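Side-chain contacts in DspB (Aggregatibacter actinomycetemcomitans, PDB 1YHT), which probably hydrolyses beta-linked N-acetylglucosamine polymers as a family 20 glycoside hydrolase, releasing bacteria from biofilms: residues 261-266 with 320-325; 269-274 with 300-305; 213-218 with 226-231. One frame throughout, in Å; residues are numbered along the deposited sequence.

Interaction 1. Residues 261-266 with 320-325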
ATOM      1  N   GLU A 261       8.671 -20.077  -0.238  1.00 13.86           N
ATOM      2  CA  GLU A 261       9.798 -20.011  -1.167  1.00 14.38           C
ATOM      3  C   GLU A 261      10.636 -18.758  -0.979  1.00 13.75           C
ATOM      4  O   GLU A 261      11.870 -18.806  -1.035  1.00 13.32           O
ATOM      5  CB  GLU A 261       9.325 -20.171  -2.590  1.00 14.72           C
ATOM      6  CG  GLU A 261       9.074 -21.624  -2.928  1.00 16.21           C
ATOM      7  CD  GLU A 261       8.164 -21.829  -4.112  1.00 18.33           C
ATOM      8  OE1 GLU A 261       7.547 -20.886  -4.649  1.00 15.60           O
ATOM      9  OE2 GLU A 261       8.058 -22.997  -4.533  1.00 23.92           O
ATOM     10  N   LEU A 262       9.966 -17.643  -0.686  1.00 13.84           N
ATOM     11  CA  LEU A 262      10.632 -16.386  -0.402  1.00 13.00           C
ATOM     12  C   LEU A 262      11.402 -16.467   0.901  1.00 13.59           C
ATOM     13  O   LEU A 262      12.545 -16.026   0.974  1.00 13.56           O
ATOM     14  CB  LEU A 262       9.608 -15.248  -0.351  1.00 12.75           C
ATOM     15  CG  LEU A 262       9.019 -14.833  -1.727  1.00 12.62           C
ATOM     16  CD1 LEU A 262       7.895 -13.818  -1.557  1.00 10.84           C
ATOM     17  CD2 LEU A 262      10.061 -14.293  -2.653  1.00 11.90           C
ATOM     18  N   LEU A 263      10.768 -17.055   1.919  1.00 14.10           N
ATOM     19  CA  LEU A 263      11.415 -17.221   3.239  1.00 15.27           C
ATOM     20  C   LEU A 263      12.667 -18.074   3.129  1.00 15.78           C
ATOM     21  O   LEU A 263      13.704 -17.763   3.718  1.00 15.31           O
ATOM     22  CB  LEU A 263      10.445 -17.873   4.215  1.00 15.20           C
ATOM     23  CG  LEU A 263       9.198 -17.069   4.582  1.00 14.83           C
ATOM     24  CD1 LEU A 263       8.356 -17.842   5.554  1.00 17.20           C
ATOM     25  CD2 LEU A 263       9.545 -15.705   5.142  1.00 15.24           C
ATOM     26  N   ALA A 264      12.556 -19.136   2.328  1.00 16.76           N
ATOM     27  CA  ALA A 264      13.690 -20.048   2.101  1.00 17.11           C
ATOM     28  C   ALA A 264      14.871 -19.338   1.459  1.00 18.15           C
ATOM     29  O   ALA A 264      16.006 -19.670   1.783  1.00 18.65           O
ATOM     30  CB  ALA A 264      13.279 -21.191   1.280  1.00 17.32           C
ATOM     31  N   LYS A 265      14.604 -18.366   0.570  1.00 18.44           N
ATOM     32  CA  LYS A 265      15.641 -17.543  -0.007  1.00 18.54           C
ATOM     33  C   LYS A 265      16.129 -16.404   0.883  1.00 17.90           C
ATOM     34  O   LYS A 265      17.020 -15.703   0.505  1.00 20.30           O
ATOM     35  CB  LYS A 265      15.228 -16.992  -1.374  1.00 19.49           C
ATOM     36  CG  LYS A 265      15.551 -17.937  -2.549  1.00 23.73           C
ATOM     37  CD  LYS A 265      17.053 -17.928  -2.917  1.00 25.48           C
ATOM     38  CE  LYS A 265      17.315 -16.901  -4.039  1.00 29.94           C
ATOM     39  NZ  LYS A 265      18.721 -16.430  -4.225  1.00 28.45           N
ATOM     40  N   GLY A 266      15.580 -16.210   2.061  1.00 16.09           N
ATOM     41  CA  GLY A 266      16.094 -15.162   2.934  1.00 15.57           C
ATOM     42  C   GLY A 266      15.368 -13.822   2.923  1.00 15.01           C
ATOM     43  O   GLY A 266      15.808 -12.880   3.580  1.00 15.33           O
ATOM     44  N   HIS A 320       8.546 -17.671  13.328  1.00 25.39           N
ATOM     45  CA  HIS A 320       9.682 -16.764  13.641  1.00 24.96           C
ATOM     46  C   HIS A 320      10.317 -16.105  12.406  1.00 22.14           C
ATOM     47  O   HIS A 320      10.913 -15.020  12.511  1.00 20.59           O
ATOM     48  CB  HIS A 320      10.815 -17.494  14.369  1.00 26.00           C
ATOM     49  CG  HIS A 320      10.555 -17.727  15.826  1.00 31.14           C
ATOM     50  ND1 HIS A 320      11.510 -18.252  16.675  1.00 35.54           N
ATOM     51  CD2 HIS A 320       9.456 -17.496  16.590  1.00 35.55           C
ATOM     52  CE1 HIS A 320      11.011 -18.330  17.899  1.00 36.62           C
ATOM     53  NE2 HIS A 320       9.759 -17.899  17.869  1.00 36.28           N
ATOM     54  N   GLU A 321      10.218 -16.787  11.272  1.00 19.60           N
ATOM     55  CA  GLU A 321      10.769 -16.284   9.996  1.00 19.12           C
ATOM     56  C   GLU A 321       9.923 -15.216   9.292  1.00 17.03           C
ATOM     57  O   GLU A 321      10.411 -14.576   8.345  1.00 16.82           O
ATOM     58  CB  GLU A 321      10.953 -17.451   9.019  1.00 18.89           C
ATOM     59  CG  GLU A 321      11.952 -18.482   9.510  1.00 22.13           C
ATOM     60  CD  GLU A 321      12.323 -19.504   8.439  1.00 25.59           C
ATOM     61  OE1 GLU A 321      11.486 -19.800   7.561  1.00 28.46           O
ATOM     62  OE2 GLU A 321      13.453 -20.027   8.496  1.00 29.55           O
ATOM     63  N   ILE A 322       8.653 -15.113   9.671  1.00 14.96           N
ATOM     64  CA  ILE A 322       7.740 -14.165   9.062  1.00 14.68           C
ATOM     65  C   ILE A 322       7.905 -12.846   9.824  1.00 13.91           C
ATOM     66  O   ILE A 322       7.811 -12.768  11.047  1.00 14.03           O
ATOM     67  CB  ILE A 322       6.260 -14.673   9.024  1.00 15.55           C
ATOM     68  CG1 ILE A 322       6.128 -15.882   8.095  1.00 14.86           C
ATOM     69  CG2 ILE A 322       5.329 -13.538   8.566  1.00 14.27           C
ATOM     70  CD1 ILE A 322       4.811 -16.669   8.284  1.00 16.69           C
ATOM     71  N   ALA A 323       8.193 -11.792   9.087  1.00 13.40           N
ATOM     72  CA  ALA A 323       8.644 -10.541   9.687  1.00 13.28           C
ATOM     73  C   ALA A 323       7.479  -9.780  10.385  1.00 12.58           C
ATOM     74  O   ALA A 323       7.699  -9.014  11.285  1.00 13.20           O
ATOM     75  CB  ALA A 323       9.316  -9.699   8.608  1.00 14.27           C
ATOM     76  N   GLY A 324       6.244 -10.082  10.021  1.00 12.07           N
ATOM     77  CA  GLY A 324       5.083  -9.316  10.508  1.00 11.17           C
ATOM     78  C   GLY A 324       3.854  -9.482   9.635  1.00 10.03           C
ATOM     79  O   GLY A 324       3.762 -10.454   8.864  1.00  9.24           O
ATOM     80  N   ALA A 325       2.923  -8.520   9.758  1.00  8.53           N
ATOM     81  CA  ALA A 325       1.584  -8.602   9.150  1.00  8.80           C
ATOM     82  C   ALA A 325       0.893  -7.289   9.264  1.00  9.00           C
ATOM     83  O   ALA A 325       1.252  -6.458  10.107  1.00 10.53           O
ATOM     84  CB  ALA A 325       0.734  -9.679   9.841  1.00  8.59           C
TER
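Leu263, in the last turn of helix 259-264, reaches across to Glu321 and Ile322 and carries this contact alone on its side. Its CB lies 4.0 Å from Glu321 OE1, alongside the end of that side chain. CG stands anti to the carbonyl carbon (chi1 -65°), which sends both methyls toward residues 321 and 322. CD2 goes to the backbone of Glu321 and stops 3.5 Å from its carbonyl O. CD1 turns to the next residue and meets Ile322 CG1 at 3.9 Å, where the two aliphatic side chains cross obliquely. One leucine therefore touches a carboxylate, a peptide carbonyl and a branched side chain. No hydrogen bond joins the segments; the contact is van der Waals.

The Glu321 chain is extended beyond CG, which brings its carboxylate to the CB end of Leu263. This edge of the contact is exposed, while Ile322 is buried. The helix ends just past Leu263 in a Schellman motif. There Gly266, with positive phi, gives its N to Leu263 O at 2.9 Å.

Leu263 also packs on Val269 of strand 269-271. Past Ile322, the chain enters strand 324-329, which pairs in parallel with strand 269-271 and with strand 18-24. The contact thus seats the end of helix 259-264 against the chain leading into the last strand of the TIM barrel.

Interaction 2. Residues 269-274 with 300-305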
ATOM      1  N   VAL A 269       9.569 -10.968   4.690  1.00 10.30           N
ATOM      2  CA  VAL A 269       8.225 -11.018   4.167  1.00  9.68           C
ATOM      3  C   VAL A 269       7.219 -10.732   5.293  1.00 10.47           C
ATOM      4  O   VAL A 269       7.235 -11.401   6.340  1.00 11.41           O
ATOM      5  CB  VAL A 269       7.903 -12.372   3.533  1.00  9.40           C
ATOM      6  CG1 VAL A 269       6.527 -12.301   2.870  1.00 12.93           C
ATOM      7  CG2 VAL A 269       9.006 -12.806   2.491  1.00  9.22           C
ATOM      8  N   LEU A 270       6.307  -9.799   5.021  1.00  9.95           N
ATOM      9  CA  LEU A 270       5.141  -9.537   5.879  1.00 10.03           C
ATOM     10  C   LEU A 270       3.909 -10.147   5.240  1.00 10.20           C
ATOM     11  O   LEU A 270       3.721 -10.057   4.020  1.00 10.17           O
ATOM     12  CB  LEU A 270       4.906  -8.029   6.096  1.00  8.59           C
ATOM     13  CG  LEU A 270       5.925  -7.283   6.948  1.00  7.65           C
ATOM     14  CD1 LEU A 270       7.241  -7.037   6.155  1.00  9.17           C
ATOM     15  CD2 LEU A 270       5.353  -5.962   7.455  1.00 10.00           C
ATOM     16  N   ASN A 271       3.076 -10.741   6.083  1.00  8.73           N
ATOM     17  CA  ASN A 271       1.915 -11.441   5.646  1.00  9.36           C
ATOM     18  C   ASN A 271       0.729 -10.476   5.603  1.00  8.00           C
ATOM     19  O   ASN A 271       0.273  -9.984   6.616  1.00  7.71           O
ATOM     20  CB  ASN A 271       1.648 -12.612   6.614  1.00  9.09           C
ATOM     21  CG  ASN A 271       0.498 -13.517   6.164  1.00 10.49           C
ATOM     22  OD1 ASN A 271      -0.149 -13.259   5.151  1.00 10.77           O
ATOM     23  ND2 ASN A 271       0.261 -14.611   6.917  1.00  8.98           N
ATOM     24  N   TYR A 272       0.235 -10.226   4.412  1.00  7.92           N
ATOM     25  CA  TYR A 272      -0.899  -9.340   4.206  1.00  8.69           C
ATOM     26  C   TYR A 272      -2.151 -10.134   3.788  1.00  9.55           C
ATOM     27  O   TYR A 272      -3.126  -9.537   3.339  1.00 10.51           O
ATOM     28  CB  TYR A 272      -0.552  -8.313   3.154  1.00  7.94           C
ATOM     29  CG  TYR A 272       0.127  -7.030   3.651  1.00  7.11           C
ATOM     30  CD1 TYR A 272       1.312  -7.069   4.369  1.00  6.76           C
ATOM     31  CD2 TYR A 272      -0.407  -5.772   3.355  1.00  5.49           C
ATOM     32  CE1 TYR A 272       1.960  -5.891   4.780  1.00  7.61           C
ATOM     33  CE2 TYR A 272       0.259  -4.600   3.741  1.00  5.46           C
ATOM     34  CZ  TYR A 272       1.441  -4.663   4.467  1.00  5.96           C
ATOM     35  OH  TYR A 272       2.154  -3.501   4.861  1.00  5.42           O
ATOM     36  N   ASN A 273      -2.076 -11.477   3.914  1.00 11.12           N
ATOM     37  CA  ASN A 273      -3.156 -12.437   3.487  1.00 11.13           C
ATOM     38  C   ASN A 273      -4.496 -11.779   3.290  1.00 11.19           C
ATOM     39  O   ASN A 273      -5.160 -11.455   4.267  1.00 11.94           O
ATOM     40  CB  ASN A 273      -3.292 -13.558   4.528  1.00 11.35           C
ATOM     41  CG  ASN A 273      -4.326 -14.631   4.144  1.00 10.98           C
ATOM     42  OD1 ASN A 273      -5.259 -14.380   3.388  1.00 15.96           O
ATOM     43  ND2 ASN A 273      -4.151 -15.823   4.682  1.00  9.42           N
ATOM     44  N   SER A 274      -4.918 -11.616   2.032  1.00 11.46           N
ATOM     45  CA  SER A 274      -6.150 -10.891   1.712  1.00 11.86           C
ATOM     46  C   SER A 274      -7.407 -11.578   2.262  1.00 12.96           C
ATOM     47  O   SER A 274      -8.365 -10.923   2.601  1.00 13.62           O
ATOM     48  CB  SER A 274      -6.295 -10.668   0.206  1.00 12.48           C
ATOM     49  OG  SER A 274      -6.318 -11.910  -0.473  1.00 12.45           O
ATOM     50  N   LYS A 300     -10.177 -16.492  16.105  1.00 17.23           N
ATOM     51  CA  LYS A 300     -10.439 -17.946  16.163  1.00 17.83           C
ATOM     52  C   LYS A 300      -9.597 -18.751  15.168  1.00 17.13           C
ATOM     53  O   LYS A 300      -9.043 -19.797  15.522  1.00 16.94           O
ATOM     54  CB  LYS A 300     -11.914 -18.161  15.866  1.00 18.18           C
ATOM     55  CG  LYS A 300     -12.436 -19.591  15.948  1.00 21.81           C
ATOM     56  CD  LYS A 300     -13.138 -19.866  17.245  1.00 25.01           C
ATOM     57  CE  LYS A 300     -14.242 -20.914  17.049  1.00 25.98           C
ATOM     58  NZ  LYS A 300     -13.761 -22.089  16.313  1.00 27.77           N
ATOM     59  N   ASN A 301      -9.469 -18.209  13.958  1.00 15.78           N
ATOM     60  CA  ASN A 301      -9.050 -18.964  12.769  1.00 17.10           C
ATOM     61  C   ASN A 301      -7.760 -18.490  12.089  1.00 17.30           C
ATOM     62  O   ASN A 301      -7.183 -19.239  11.308  1.00 17.94           O
ATOM     63  CB  ASN A 301     -10.183 -18.981  11.710  1.00 16.62           C
ATOM     64  CG  ASN A 301     -11.497 -19.532  12.259  1.00 18.17           C
ATOM     65  OD1 ASN A 301     -12.537 -18.850  12.257  1.00 23.37           O
ATOM     66  ND2 ASN A 301     -11.462 -20.741  12.733  1.00 17.03           N
ATOM     67  N   TRP A 302      -7.312 -17.258  12.330  1.00 16.48           N
ATOM     68  CA  TRP A 302      -6.084 -16.808  11.687  1.00 16.72           C
ATOM     69  C   TRP A 302      -4.871 -16.930  12.593  1.00 17.81           C
ATOM     70  O   TRP A 302      -4.962 -16.729  13.814  1.00 20.46           O
ATOM     71  CB  TRP A 302      -6.209 -15.380  11.133  1.00 15.68           C
ATOM     72  CG  TRP A 302      -4.960 -14.981  10.397  1.00 13.87           C
ATOM     73  CD1 TRP A 302      -4.515 -15.463   9.203  1.00 11.23           C
ATOM     74  CD2 TRP A 302      -3.970 -14.066  10.856  1.00 12.11           C
ATOM     75  NE1 TRP A 302      -3.310 -14.869   8.867  1.00 13.06           N
ATOM     76  CE2 TRP A 302      -2.959 -14.003   9.867  1.00 14.19           C
ATOM     77  CE3 TRP A 302      -3.865 -13.238  11.977  1.00 12.68           C
ATOM     78  CZ2 TRP A 302      -1.858 -13.173   9.988  1.00 12.08           C
ATOM     79  CZ3 TRP A 302      -2.743 -12.442  12.106  1.00 12.64           C
ATOM     80  CH2 TRP A 302      -1.739 -12.446  11.126  1.00 12.36           C
ATOM     81  N   ASP A 303      -3.733 -17.294  12.013  1.00 16.90           N
ATOM     82  CA  ASP A 303      -2.448 -17.099  12.679  1.00 17.21           C
ATOM     83  C   ASP A 303      -1.413 -16.670  11.662  1.00 16.03           C
ATOM     84  O   ASP A 303      -1.628 -16.768  10.431  1.00 15.25           O
ATOM     85  CB  ASP A 303      -1.960 -18.337  13.473  1.00 18.01           C
ATOM     86  CG  ASP A 303      -1.608 -19.511  12.603  1.00 20.59           C
ATOM     87  OD1 ASP A 303      -0.503 -19.514  12.019  1.00 21.88           O
ATOM     88  OD2 ASP A 303      -2.423 -20.472  12.571  1.00 24.21           O
ATOM     89  N   LEU A 304      -0.286 -16.195  12.170  1.00 15.06           N
ATOM     90  CA  LEU A 304       0.688 -15.519  11.301  1.00 14.90           C
ATOM     91  C   LEU A 304       1.195 -16.423  10.148  1.00 15.12           C
ATOM     92  O   LEU A 304       1.607 -15.918   9.096  1.00 15.71           O
ATOM     93  CB  LEU A 304       1.849 -14.983  12.134  1.00 14.94           C
ATOM     94  CG  LEU A 304       2.891 -14.184  11.368  1.00 14.76           C
ATOM     95  CD1 LEU A 304       2.220 -12.914  10.700  1.00 12.09           C
ATOM     96  CD2 LEU A 304       4.055 -13.822  12.258  1.00 14.02           C
ATOM     97  N   GLY A 305       1.153 -17.737  10.338  1.00 14.26           N
ATOM     98  CA  GLY A 305       1.661 -18.681   9.353  1.00 14.70           C
ATOM     99  C   GLY A 305       0.699 -19.055   8.248  1.00 14.48           C
ATOM    100  O   GLY A 305       1.065 -19.745   7.273  1.00 15.88           O
TER
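Asn271 points its amide at the backbone O of Leu304, beside the indole of Trp302. It ends strand 269-271 of the TIM barrel, where the chain leaves the sheet through an Asx turn. CG stands anti to the backbone N (chi1 -174°), which directs the amide at the loop after helix 287-301. ND2 donates to Leu304 O at 2.9 Å. That oxygen lies nearly in the amide plane, but the nitrogen sits above the plane of the Leu304 carbonyl. ND2 also bonds to Val306 O.

Trp302 presents its edge to this amide: Asn271 ND2 lies near the plane of the indole, 4.0 Å from Trp302 CZ2. Leu304 N lies over one face of the indole, toward its rim. Val306 O accepts from Trp302 NE1 and Asn273 ND2 as well, so three side chains converge on one carbonyl. Asn273 ND2 also bonds to Gly309 O. Asn273 is the N-cap of helix 274-277, but its OD1 bond to Tyr275 N is weak. Leu304 CD1 also packs against Asn271 CB at 4.1 Å. All four touching residues are buried, and these bonds satisfy Asn271 ND2, Asn273 ND2 and Trp302 NE1.

The other end of the Asn271 amide fixes the turn: OD1 accepts from Asn273 N at 2.9 Å, with an N-H...O angle of 155°.

Interaction 3. Residues 213-218 with 226-231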
ATOM      1  N   THR A 213      13.131  -0.689   1.151  1.00  8.04           N
ATOM      2  CA  THR A 213      12.062  -0.819   0.176  1.00  7.57           C
ATOM      3  C   THR A 213      11.058  -1.895   0.613  1.00  7.71           C
ATOM      4  O   THR A 213      11.429  -2.996   1.030  1.00  6.60           O
ATOM      5  CB  THR A 213      12.691  -1.214  -1.218  1.00  7.42           C
ATOM      6  OG1 THR A 213      13.705  -0.268  -1.588  1.00  7.36           O
ATOM      7  CG2 THR A 213      11.648  -1.343  -2.305  1.00  7.54           C
ATOM      8  N   ARG A 214       9.786  -1.549   0.512  1.00  8.16           N
ATOM      9  CA  ARG A 214       8.690  -2.498   0.592  1.00  7.59           C
ATOM     10  C   ARG A 214       8.029  -2.607  -0.787  1.00  7.74           C
ATOM     11  O   ARG A 214       7.975  -1.644  -1.581  1.00  5.82           O
ATOM     12  CB  ARG A 214       7.688  -2.114   1.696  1.00  7.13           C
ATOM     13  CG  ARG A 214       8.252  -2.263   3.087  1.00  8.13           C
ATOM     14  CD  ARG A 214       7.769  -3.528   3.831  1.00  7.53           C
ATOM     15  NE  ARG A 214       8.553  -3.737   5.049  1.00  5.95           N
ATOM     16  CZ  ARG A 214       8.234  -3.318   6.279  1.00  8.70           C
ATOM     17  NH1 ARG A 214       7.069  -2.720   6.532  1.00  9.27           N
ATOM     18  NH2 ARG A 214       9.102  -3.505   7.282  1.00  9.08           N
ATOM     19  N   MET A 215       7.543  -3.810  -1.077  1.00  8.18           N
ATOM     20  CA  MET A 215       6.936  -4.107  -2.362  1.00  8.06           C
ATOM     21  C   MET A 215       5.913  -5.234  -2.298  1.00  7.49           C
ATOM     22  O   MET A 215       6.126  -6.195  -1.587  1.00  8.74           O
ATOM     23  CB  MET A 215       8.063  -4.500  -3.338  1.00  8.26           C
ATOM     24  CG  MET A 215       7.618  -4.526  -4.727  1.00  9.66           C
ATOM     25  SD  MET A 215       9.019  -4.969  -5.832  1.00 12.82           S
ATOM     26  CE  MET A 215       9.044  -6.701  -5.520  1.00 12.99           C
ATOM     27  N   TRP A 216       4.817  -5.118  -3.076  1.00  6.97           N
ATOM     28  CA  TRP A 216       3.801  -6.153  -3.196  1.00  7.82           C
ATOM     29  C   TRP A 216       4.432  -7.397  -3.879  1.00  8.49           C
ATOM     30  O   TRP A 216       5.411  -7.262  -4.624  1.00  8.63           O
ATOM     31  CB  TRP A 216       2.569  -5.643  -3.990  1.00  7.50           C
ATOM     32  CG  TRP A 216       1.794  -4.520  -3.350  1.00  6.73           C
ATOM     33  CD1 TRP A 216       1.630  -3.258  -3.830  1.00  6.79           C
ATOM     34  CD2 TRP A 216       1.076  -4.571  -2.110  1.00  8.58           C
ATOM     35  NE1 TRP A 216       0.841  -2.518  -2.969  1.00  7.33           N
ATOM     36  CE2 TRP A 216       0.493  -3.298  -1.909  1.00  4.63           C
ATOM     37  CE3 TRP A 216       0.804  -5.594  -1.190  1.00  5.80           C
ATOM     38  CZ2 TRP A 216      -0.310  -3.002  -0.806  1.00  8.50           C
ATOM     39  CZ3 TRP A 216       0.018  -5.324  -0.122  1.00  7.54           C
ATOM     40  CH2 TRP A 216      -0.537  -4.010   0.083  1.00  9.82           C
ATOM     41  N   ASN A 217       3.907  -8.598  -3.616  1.00  8.89           N
ATOM     42  CA  ASN A 217       4.555  -9.826  -4.172  1.00  9.27           C
ATOM     43  C   ASN A 217       4.288 -10.165  -5.638  1.00  9.23           C
ATOM     44  O   ASN A 217       4.848 -11.105  -6.141  1.00  9.59           O
ATOM     45  CB  ASN A 217       4.214 -11.059  -3.337  1.00  8.73           C
ATOM     46  CG  ASN A 217       2.764 -11.411  -3.400  1.00  9.20           C
ATOM     47  OD1 ASN A 217       1.937 -10.741  -2.798  1.00  8.52           O
ATOM     48  ND2 ASN A 217       2.430 -12.461  -4.158  1.00  7.91           N
ATOM     49  N   ASP A 218       3.436  -9.402  -6.313  1.00 10.52           N
ATOM     50  CA  ASP A 218       2.834  -9.827  -7.558  1.00 10.57           C
ATOM     51  C   ASP A 218       3.874 -10.179  -8.654  1.00 11.32           C
ATOM     52  O   ASP A 218       3.650 -11.102  -9.448  1.00 11.18           O
ATOM     53  CB  ASP A 218       1.904  -8.769  -8.144  1.00 10.03           C
ATOM     54  CG  ASP A 218       0.837  -8.307  -7.200  1.00  9.65           C
ATOM     55  OD1 ASP A 218      -0.304  -8.153  -7.654  1.00  8.43           O
ATOM     56  OD2 ASP A 218       1.156  -8.063  -6.010  1.00  8.42           O
ATOM     57  N   GLU A 226      15.156 -14.403  -8.281  1.00 13.59           N
ATOM     58  CA  GLU A 226      16.483 -14.438  -7.752  1.00 13.24           C
ATOM     59  C   GLU A 226      17.327 -13.269  -8.251  1.00 12.57           C
ATOM     60  O   GLU A 226      18.386 -13.057  -7.701  1.00 11.63           O
ATOM     61  CB  GLU A 226      17.152 -15.774  -8.077  1.00 14.69           C
ATOM     62  CG  GLU A 226      16.363 -16.989  -7.571  1.00 17.05           C
ATOM     63  CD  GLU A 226      16.870 -18.316  -8.101  1.00 20.71           C
ATOM     64  OE1 GLU A 226      16.624 -18.662  -9.289  1.00 20.61           O
ATOM     65  OE2 GLU A 226      17.549 -18.994  -7.315  1.00 25.07           O
ATOM     66  N   GLN A 227      16.844 -12.492  -9.234  1.00 11.16           N
ATOM     67  CA  GLN A 227      17.526 -11.262  -9.708  1.00 11.72           C
ATOM     68  C   GLN A 227      17.163 -10.002  -8.892  1.00 12.03           C
ATOM     69  O   GLN A 227      17.758  -8.960  -9.036  1.00 12.41           O
ATOM     70  CB  GLN A 227      17.142 -10.995 -11.172  1.00 11.90           C
ATOM     71  CG  GLN A 227      17.549 -12.102 -12.142  1.00 13.04           C
ATOM     72  CD  GLN A 227      16.836 -12.023 -13.480  1.00 12.74           C
ATOM     73  OE1 GLN A 227      16.724 -10.959 -14.057  1.00 11.24           O
ATOM     74  NE2 GLN A 227      16.319 -13.154 -13.958  1.00  9.01           N
ATOM     75  N   ILE A 228      16.168 -10.125  -8.031  1.00 12.94           N
ATOM     76  CA  ILE A 228      15.657  -9.006  -7.222  1.00 14.19           C
ATOM     77  C   ILE A 228      16.620  -8.760  -6.095  1.00 12.31           C
ATOM     78  O   ILE A 228      17.165  -9.714  -5.545  1.00 10.96           O
ATOM     79  CB  ILE A 228      14.213  -9.393  -6.657  1.00 14.22           C
ATOM     80  CG1 ILE A 228      13.175  -9.098  -7.709  1.00 17.95           C
ATOM     81  CG2 ILE A 228      13.867  -8.683  -5.374  1.00 18.42           C
ATOM     82  CD1 ILE A 228      12.778  -7.604  -7.771  1.00 22.34           C
ATOM     83  N   ASN A 229      16.846  -7.487  -5.790  1.00 10.71           N
ATOM     84  CA  ASN A 229      17.595  -7.052  -4.612  1.00 10.95           C
ATOM     85  C   ASN A 229      17.082  -7.827  -3.414  1.00 10.32           C
ATOM     86  O   ASN A 229      15.923  -7.692  -3.060  1.00  9.09           O
ATOM     87  CB  ASN A 229      17.365  -5.524  -4.385  1.00 10.86           C
ATOM     88  CG  ASN A 229      18.135  -4.937  -3.179  1.00 11.56           C
ATOM     89  OD1 ASN A 229      18.679  -5.657  -2.372  1.00 12.02           O
ATOM     90  ND2 ASN A 229      18.155  -3.595  -3.071  1.00 10.68           N
ATOM     91  N   PRO A 230      17.939  -8.634  -2.784  1.00 10.77           N
ATOM     92  CA  PRO A 230      17.385  -9.444  -1.712  1.00 10.84           C
ATOM     93  C   PRO A 230      17.037  -8.663  -0.473  1.00 10.40           C
ATOM     94  O   PRO A 230      16.490  -9.248   0.433  1.00 10.26           O
ATOM     95  CB  PRO A 230      18.490 -10.450  -1.409  1.00 11.72           C
ATOM     96  CG  PRO A 230      19.786  -9.768  -1.817  1.00 11.63           C
ATOM     97  CD  PRO A 230      19.391  -8.834  -2.958  1.00 12.18           C
ATOM     98  N   ASN A 231      17.398  -7.373  -0.413  1.00  8.73           N
ATOM     99  CA  ASN A 231      16.991  -6.529   0.699  1.00  9.61           C
ATOM    100  C   ASN A 231      15.560  -5.947   0.559  1.00  9.91           C
ATOM    101  O   ASN A 231      15.025  -5.350   1.514  1.00  8.61           O
ATOM    102  CB  ASN A 231      17.976  -5.373   0.914  1.00  8.09           C
ATOM    103  CG  ASN A 231      19.332  -5.835   1.469  1.00 10.52           C
ATOM    104  OD1 ASN A 231      20.370  -5.200   1.196  1.00 16.70           O
ATOM    105  ND2 ASN A 231      19.335  -6.907   2.242  1.00 12.13           N
TER
HETATM  106  O   HOH W   1      15.193  -2.635   1.110  1.00 12.28           O
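Thr213 and Asn231 are joined through a single water. The water accepts from Thr213 N at 2.8 Å and donates to Asn231 O, also at 2.8 Å. No direct hydrogen bond links the two segments. Thr213 O and Asn231 O come within 4.3 Å without bonding; the water makes the link through Thr213 N instead.

The apolar part is a loose methyl contact. Met215 CE and Ile228 CD1 approach to 4.5 Å, end against end. The methionine chain runs out straight through its first two torsions (chi1 -167°, chi2 179°) and bends at the sulfur, which brings CE round to Ile228. Both residues are buried, and Met215 also packs on Ile180 and Ile232.

Asn229 is held by bonds within the loop and to helix 192-208. Asn229 OD1 accepts from Asn231 N at 2.9 Å, which makes an Asx turn. The nitrogen stands above the plane of the Asn229 side-chain carbonyl. Asn229 ND2 bonds to Ser203 OG, and Asn229 N to Asn200 OD1.

Ser203 and Asn200 belong to helix 192-208, and Thr213 also rests on that helix. Strand 212-216 lies between the parallel strands 177-181 and 233-236 of the barrel. The segment 226-231 thus passes outside the barrel wall, beside helix 192-208, on its way into strand 233-236.

Interaction 2 is wholly buried, interaction 3 mostly so with Asn231 exposed, and interaction 1 only partly buried. All three reach the same barrel sheet. Interactions 1 and 2 are close neighbours: strands 269-271 and 324-329 lie side by side, where Ala323 N probably bonds to Val269 O and Asn271 N to Gly324 O. Interaction 2 is nested within the chain loop that interaction 1 closes. Interaction 3 belongs to strand 212-216, yet Trp216 touches Tyr272, and Lys265 packs on Glu226. The chemistry differs. Direct side-chain hydrogen bonding marks interaction 2, van der Waals contact interaction 1, and a bridging water with one methyl contact interaction 3.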